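Local structure of protein BA42 (Bizionia argentinensis, 4OA3) at residues 22-36 with 131-145. The protein is of unknown function but binds two calcium ions and consists of a stand-alone TPM domain. Numbering follows the deposited sequence.
Sequences RDAEKNTSGEIRVHL and WKKDDIDELPNTISK. With CA (calcium ion), chain B; CA (calcium ion), chain C.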
loop_
_atom_site.group_PDB
_atom_site.type_symbol
_atom_site.label_atom_id
_atom_site.label_comp_id
_atom_site.label_asym_id
_atom_site.label_seq_id
_atom_site.Cartn_x
_atom_site.Cartn_y
_atom_site.Cartn_z
ATOM N N ARG A 22 3.992 4.248 9.046
ATOM C CA ARG A 22 3.908 5.406 9.931
ATOM C C ARG A 22 4.744 6.572 9.414
ATOM O O ARG A 22 4.273 7.710 9.413
ATOM C CB ARG A 22 4.367 5.021 11.334
ATOM C CG ARG A 22 4.159 6.107 12.362
ATOM C CD ARG A 22 4.298 5.558 13.774
ATOM N NE ARG A 22 3.345 4.476 14.018
ATOM C CZ ARG A 22 2.044 4.627 14.266
ATOM N NH1 ARG A 22 1.506 5.840 14.340
ATOM N NH2 ARG A 22 1.277 3.569 14.461
ATOM N N ASP A 23 5.914 6.289 8.906
ATOM C CA ASP A 23 6.793 7.333 8.361
ATOM C C ASP A 23 6.218 7.920 7.086
ATOM O O ASP A 23 6.192 9.145 6.922
ATOM C CB ASP A 23 8.207 6.782 8.101
ATOM C CG ASP A 23 8.999 6.440 9.345
ATOM O OD1 ASP A 23 8.765 7.081 10.390
ATOM O OD2 ASP A 23 9.905 5.574 9.255
ATOM N N ALA A 24 5.692 7.069 6.187
ATOM C CA ALA A 24 5.083 7.555 4.957
ATOM C C ALA A 24 3.899 8.478 5.221
ATOM O O ALA A 24 3.702 9.468 4.534
ATOM C CB ALA A 24 4.633 6.376 4.112
ATOM N N GLU A 25 3.081 8.150 6.242
ATOM C CA GLU A 25 1.923 8.945 6.579
ATOM C C GLU A 25 2.253 10.257 7.307
ATOM O O GLU A 25 1.337 11.022 7.612
ATOM C CB GLU A 25 0.922 8.095 7.400
ATOM C CG GLU A 25 0.288 6.987 6.563
ATOM C CD GLU A 25 -0.812 6.219 7.266
ATOM O OE1 GLU A 25 -1.075 6.512 8.460
ATOM O OE2 GLU A 25 -1.417 5.313 6.638
ATOM N N LYS A 26 3.534 10.551 7.524
ATOM C CA LYS A 26 3.942 11.886 7.996
ATOM C C LYS A 26 4.292 12.769 6.772
ATOM O O LYS A 26 4.560 13.954 6.953
ATOM C CB LYS A 26 5.146 11.794 8.916
ATOM C CG LYS A 26 4.883 11.090 10.228
ATOM C CD LYS A 26 6.185 10.958 10.996
ATOM C CE LYS A 26 6.035 10.137 12.239
ATOM N NZ LYS A 26 7.338 9.564 12.680
ATOM N N ASN A 27 4.341 12.201 5.550
ATOM C CA ASN A 27 4.646 12.954 4.320
ATOM C C ASN A 27 3.413 13.278 3.516
ATOM O O ASN A 27 3.450 14.143 2.627
ATOM C CB ASN A 27 5.571 12.133 3.426
ATOM C CG ASN A 27 6.928 11.921 4.013
ATOM O OD1 ASN A 27 7.459 12.782 4.724
ATOM N ND2 ASN A 27 7.577 10.827 3.648
ATOM N N THR A 28 2.318 12.605 3.801
ATOM C CA THR A 28 1.078 12.792 3.041
ATOM C C THR A 28 -0.135 12.593 3.927
ATOM O O THR A 28 -0.015 11.944 4.964
ATOM C CB THR A 28 1.025 11.747 1.894
ATOM O OG1 THR A 28 -0.157 11.929 1.117
ATOM C CG2 THR A 28 1.072 10.289 2.419
ATOM N N SER A 29 -1.287 13.135 3.511
ATOM C CA SER A 29 -2.558 12.859 4.165
ATOM C C SER A 29 -3.110 11.510 3.637
ATOM O O SER A 29 -4.096 11.006 4.178
ATOM C CB SER A 29 -3.580 13.950 3.917
ATOM O OG SER A 29 -3.991 13.957 2.566
ATOM N N GLY A 30 -2.478 10.920 2.622
ATOM C CA GLY A 30 -2.862 9.602 2.147
ATOM C C GLY A 30 -2.626 8.533 3.206
ATOM O O GLY A 30 -1.824 8.705 4.135
ATOM N N GLU A 31 -3.400 7.461 3.105
ATOM C CA GLU A 31 -3.341 6.366 4.066
ATOM C C GLU A 31 -2.975 5.095 3.364
ATOM O O GLU A 31 -3.525 4.823 2.294
ATOM C CB GLU A 31 -4.668 6.227 4.752
ATOM C CG GLU A 31 -5.031 7.421 5.637
ATOM C CD GLU A 31 -4.529 7.346 7.063
ATOM O OE1 GLU A 31 -4.361 6.208 7.571
ATOM O OE2 GLU A 31 -4.285 8.416 7.684
ATOM N N ILE A 32 -2.041 4.337 3.909
ATOM C CA ILE A 32 -1.511 3.143 3.254
ATOM C C ILE A 32 -1.714 1.898 4.079
ATOM O O ILE A 32 -1.446 1.903 5.262
ATOM C CB ILE A 32 0.011 3.320 2.958
ATOM C CG1 ILE A 32 0.253 4.514 2.045
ATOM C CG2 ILE A 32 0.604 2.024 2.367
ATOM C CD1 ILE A 32 1.636 5.042 2.104
ATOM N N ARG A 33 -2.184 0.794 3.447
ATOM C CA ARG A 33 -2.188 -0.520 4.080
ATOM C C ARG A 33 -1.660 -1.564 3.135
ATOM O O ARG A 33 -1.704 -1.398 1.903
ATOM C CB ARG A 33 -3.574 -0.981 4.549
ATOM C CG ARG A 33 -4.149 -0.062 5.612
ATOM C CD ARG A 33 -5.348 -0.644 6.327
ATOM N NE ARG A 33 -4.937 -1.800 7.123
ATOM C CZ ARG A 33 -5.775 -2.647 7.690
ATOM N NH1 ARG A 33 -7.081 -2.488 7.551
ATOM N NH2 ARG A 33 -5.313 -3.669 8.386
ATOM N N VAL A 34 -1.134 -2.629 3.709
ATOM C CA VAL A 34 -0.686 -3.821 3.017
ATOM C C VAL A 34 -1.631 -4.951 3.375
ATOM O O VAL A 34 -2.005 -5.100 4.547
ATOM C CB VAL A 34 0.749 -4.188 3.421
ATOM C CG1 VAL A 34 1.201 -5.530 2.850
ATOM C CG2 VAL A 34 1.725 -3.098 3.003
ATOM N N HIS A 35 -1.990 -5.766 2.363
ATOM C CA HIS A 35 -2.753 -6.993 2.589
ATOM C C HIS A 35 -1.980 -8.120 1.938
ATOM O O HIS A 35 -1.592 -8.013 0.768
ATOM C CB HIS A 35 -4.145 -6.957 1.989
ATOM C CG HIS A 35 -4.881 -8.273 2.062
ATOM N ND1 HIS A 35 -5.646 -8.624 3.168
ATOM C CD2 HIS A 35 -4.997 -9.250 1.131
ATOM C CE1 HIS A 35 -6.222 -9.782 2.846
ATOM N NE2 HIS A 35 -5.854 -10.191 1.659
ATOM N N LEU A 36 -1.760 -9.187 2.691
ATOM C CA LEU A 36 -1.082 -10.368 2.191
ATOM C C LEU A 36 -2.038 -11.556 2.176
ATOM O O LEU A 36 -2.765 -11.785 3.138
ATOM C CB LEU A 36 0.097 -10.725 3.095
ATOM C CG LEU A 36 1.138 -9.583 3.361
ATOM C CD1 LEU A 36 2.268 -10.069 4.263
ATOM C CD2 LEU A 36 1.735 -9.049 2.077
ATOM N N TRP A 131 0.649 16.467 3.701
ATOM C CA TRP A 131 0.385 16.260 5.115
ATOM C C TRP A 131 0.015 17.602 5.756
ATOM O O TRP A 131 0.589 18.639 5.392
ATOM C CB TRP A 131 1.619 15.677 5.791
ATOM C CG TRP A 131 1.464 15.401 7.249
ATOM C CD1 TRP A 131 1.020 14.253 7.831
ATOM C CD2 TRP A 131 1.808 16.291 8.318
ATOM N NE1 TRP A 131 1.018 14.389 9.201
ATOM C CE2 TRP A 131 1.476 15.643 9.525
ATOM C CE3 TRP A 131 2.347 17.587 8.370
ATOM C CZ2 TRP A 131 1.715 16.225 10.774
ATOM C CZ3 TRP A 131 2.527 18.184 9.608
ATOM C CH2 TRP A 131 2.272 17.481 10.790
ATOM N N LYS A 132 -0.971 17.574 6.653
ATOM C CA LYS A 132 -1.461 18.752 7.373
ATOM C C LYS A 132 -1.249 18.531 8.857
ATOM O O LYS A 132 -1.315 17.398 9.336
ATOM C CB LYS A 132 -2.948 18.967 7.116
ATOM C CG LYS A 132 -3.339 19.066 5.654
ATOM C CD LYS A 132 -2.722 20.247 4.946
ATOM C CE LYS A 132 -3.289 20.449 3.557
ATOM N NZ LYS A 132 -4.739 20.796 3.572
ATOM N N LYS A 133 -1.018 19.617 9.603
ATOM C CA LYS A 133 -0.758 19.569 11.059
ATOM C C LYS A 133 -1.741 18.762 11.924
ATOM O O LYS A 133 -1.326 18.071 12.865
ATOM C CB LYS A 133 -0.638 20.997 11.618
ATOM N N ASP A 134 -3.020 18.825 11.593
ATOM C CA ASP A 134 -4.084 18.140 12.332
ATOM C C ASP A 134 -4.432 16.789 11.641
ATOM O O ASP A 134 -5.562 16.310 11.738
ATOM C CB ASP A 134 -5.320 19.060 12.467
ATOM C CG ASP A 134 -5.783 19.724 11.184
ATOM O OD1 ASP A 134 -5.021 19.695 10.194
ATOM O OD2 ASP A 134 -6.882 20.329 11.187
ATOM N N ASP A 135 -3.443 16.169 10.960
ATOM C CA ASP A 135 -3.648 14.889 10.301
ATOM C C ASP A 135 -4.240 13.897 11.274
ATOM O O ASP A 135 -3.808 13.830 12.424
ATOM C CB ASP A 135 -2.314 14.299 9.812
ATOM C CG ASP A 135 -2.497 12.940 9.149
ATOM O OD1 ASP A 135 -2.847 12.913 7.959
ATOM O OD2 ASP A 135 -2.271 11.924 9.829
ATOM N N ILE A 136 -5.180 13.099 10.791
ATOM C CA ILE A 136 -5.809 12.015 11.540
ATOM C C ILE A 136 -5.219 10.710 10.960
ATOM O O ILE A 136 -5.072 10.614 9.738
ATOM C CB ILE A 136 -7.332 12.073 11.321
ATOM C CG1 ILE A 136 -7.925 13.384 11.916
ATOM C CG2 ILE A 136 -8.024 10.809 11.905
ATOM C CD1 ILE A 136 -9.347 13.565 11.653
ATOM N N ASP A 137 -4.922 9.710 11.810
ATOM C CA ASP A 137 -4.482 8.394 11.318
ATOM C C ASP A 137 -5.806 7.644 11.066
ATOM O O ASP A 137 -6.420 7.086 11.977
ATOM C CB ASP A 137 -3.584 7.706 12.344
ATOM C CG ASP A 137 -2.853 6.499 11.800
ATOM O OD1 ASP A 137 -3.256 5.984 10.726
ATOM O OD2 ASP A 137 -1.879 6.062 12.446
ATOM N N GLU A 138 -6.333 7.810 9.855
ATOM C CA GLU A 138 -7.674 7.358 9.485
ATOM C C GLU A 138 -7.851 5.868 9.347
ATOM O O GLU A 138 -8.923 5.355 9.666
ATOM C CB GLU A 138 -8.107 8.073 8.201
ATOM C CG GLU A 138 -8.244 9.583 8.356
ATOM C CD GLU A 138 -8.527 10.310 7.061
ATOM O OE1 GLU A 138 -7.636 10.314 6.186
ATOM O OE2 GLU A 138 -9.609 10.931 6.945
ATOM N N LEU A 139 -6.824 5.172 8.873
ATOM C CA LEU A 139 -6.864 3.734 8.685
ATOM C C LEU A 139 -5.776 3.095 9.513
ATOM O O LEU A 139 -4.681 3.634 9.600
ATOM C CB LEU A 139 -6.629 3.352 7.221
ATOM C CG LEU A 139 -7.577 3.993 6.195
ATOM C CD1 LEU A 139 -7.216 3.548 4.774
ATOM C CD2 LEU A 139 -9.035 3.689 6.483
ATOM N N PRO A 140 -6.016 1.907 10.104
ATOM C CA PRO A 140 -4.948 1.229 10.828
ATOM C C PRO A 140 -3.751 0.875 9.949
ATOM O O PRO A 140 -3.890 0.720 8.721
ATOM C CB PRO A 140 -5.619 -0.027 11.398
ATOM C CG PRO A 140 -6.807 -0.197 10.672
ATOM C CD PRO A 140 -7.244 1.105 10.064
ATOM N N ASN A 141 -2.569 0.844 10.554
ATOM C CA ASN A 141 -1.340 0.561 9.817
ATOM C C ASN A 141 -1.013 -0.932 9.853
ATOM O O ASN A 141 -0.074 -1.341 9.193
ATOM C CB ASN A 141 -0.198 1.366 10.370
ATOM C CG ASN A 141 -0.394 2.861 10.285
ATOM O OD1 ASN A 141 -1.265 3.390 9.597
ATOM N ND2 ASN A 141 0.547 3.570 10.930
ATOM N N THR A 142 -1.840 -1.716 10.554
ATOM C CA THR A 142 -1.725 -3.182 10.662
ATOM C C THR A 142 -1.660 -3.816 9.298
ATOM O O THR A 142 -2.472 -3.455 8.433
ATOM C CB THR A 142 -3.045 -3.730 11.288
ATOM O OG1 THR A 142 -3.488 -2.895 12.323
ATOM C CG2 THR A 142 -2.945 -5.144 11.815
ATOM N N ILE A 143 -0.854 -4.876 9.144
ATOM C CA ILE A 143 -0.847 -5.634 7.897
ATOM C C ILE A 143 -2.066 -6.553 7.967
ATOM O O ILE A 143 -2.255 -7.291 8.952
ATOM C CB ILE A 143 0.453 -6.437 7.726
ATOM C CG1 ILE A 143 1.653 -5.459 7.667
ATOM C CG2 ILE A 143 0.404 -7.324 6.437
ATOM C CD1 ILE A 143 2.943 -6.116 7.403
ATOM N N SER A 144 -2.909 -6.482 6.956
ATOM C CA SER A 144 -4.093 -7.304 6.883
ATOM C C SER A 144 -3.663 -8.638 6.284
ATOM O O SER A 144 -2.937 -8.698 5.273
ATOM C CB SER A 144 -5.137 -6.607 6.011
ATOM O OG SER A 144 -6.161 -7.500 5.616
ATOM N N LYS A 145 -4.083 -9.732 6.925
ATOM C CA LYS A 145 -3.781 -11.073 6.430
ATOM C C LYS A 145 -5.052 -11.846 6.091
ATOM O O LYS A 145 -5.985 -11.838 6.873
ATOM C CB LYS A 145 -2.934 -11.822 7.449
ATOM C CG LYS A 145 -1.600 -11.127 7.678
ATOM C CD LYS A 145 -0.462 -12.114 7.854
ATOM C CE LYS A 145 0.855 -11.413 8.034
ATOM N NZ LYS A 145 0.874 -10.578 9.253
HETATM CA CA CA B . -2.811 4.804 8.685
HETATM CA CA CA C . -3.305 10.482 8.148
HETATM O O HOH W 1 0.362 6.457 10.813
HETATM O O HOH W 2 0.472 10.489 10.189
HETATM O O HOH W 3 -1.833 9.021 9.510
HETATM O O HOH W 4 3.386 16.721 2.611
HETATM O O HOH W 5 -1.715 10.221 6.398
HETATM O O HOH W 6 -5.038 11.243 6.598
HETATM O O HOH W 7 -3.121 2.954 7.188
HETATM O O HOH W 8 -0.876 -2.241 6.540
#
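The two-calcium site of this TPM domain is built where Glu25, just past the end of helix 11-24, and Glu31, at the start of strand 31-37, meet the C-terminal loop 135-141. Glu31 bridges the ions: its OE1 binds the calcium of chain B at 2.4 Å and its OE2 that of chain C at 2.3 Å, a task a carboxylate suits, having two oxygens and a negative charge to share. The bend at chi2 (-88°) turns this group broadside to the loop, and the backbone N-H groups of Glu138 and Leu139 reach OE2 and OE1 from above its plane. Glu25 grips the chain B calcium with both oxygens, joined by Asp137 OD1, Leu139 O, Asn141 OD1 and a water; Asp135, also bidentate, Ile136 O and three waters complete the chain C site. Further along, Arg33, long and with two N-H donors in one plane, reaches the loop before the strands pair: NE and NH2 both hold Thr142 O, NH2 at 2.8 Å, in the guanidinium plane, while Pro140 CG lies over one face. A leucine in place of Arg33 would probably leave Thr142 O without these two donors and the loop less firmly tied. Strand 144-145 then adds a parallel edge beside 31-37, Ser144 N bonding Val34 O, and Ser144 OG meets His35 ND1 at the imidazole edge, 2.7 Å away.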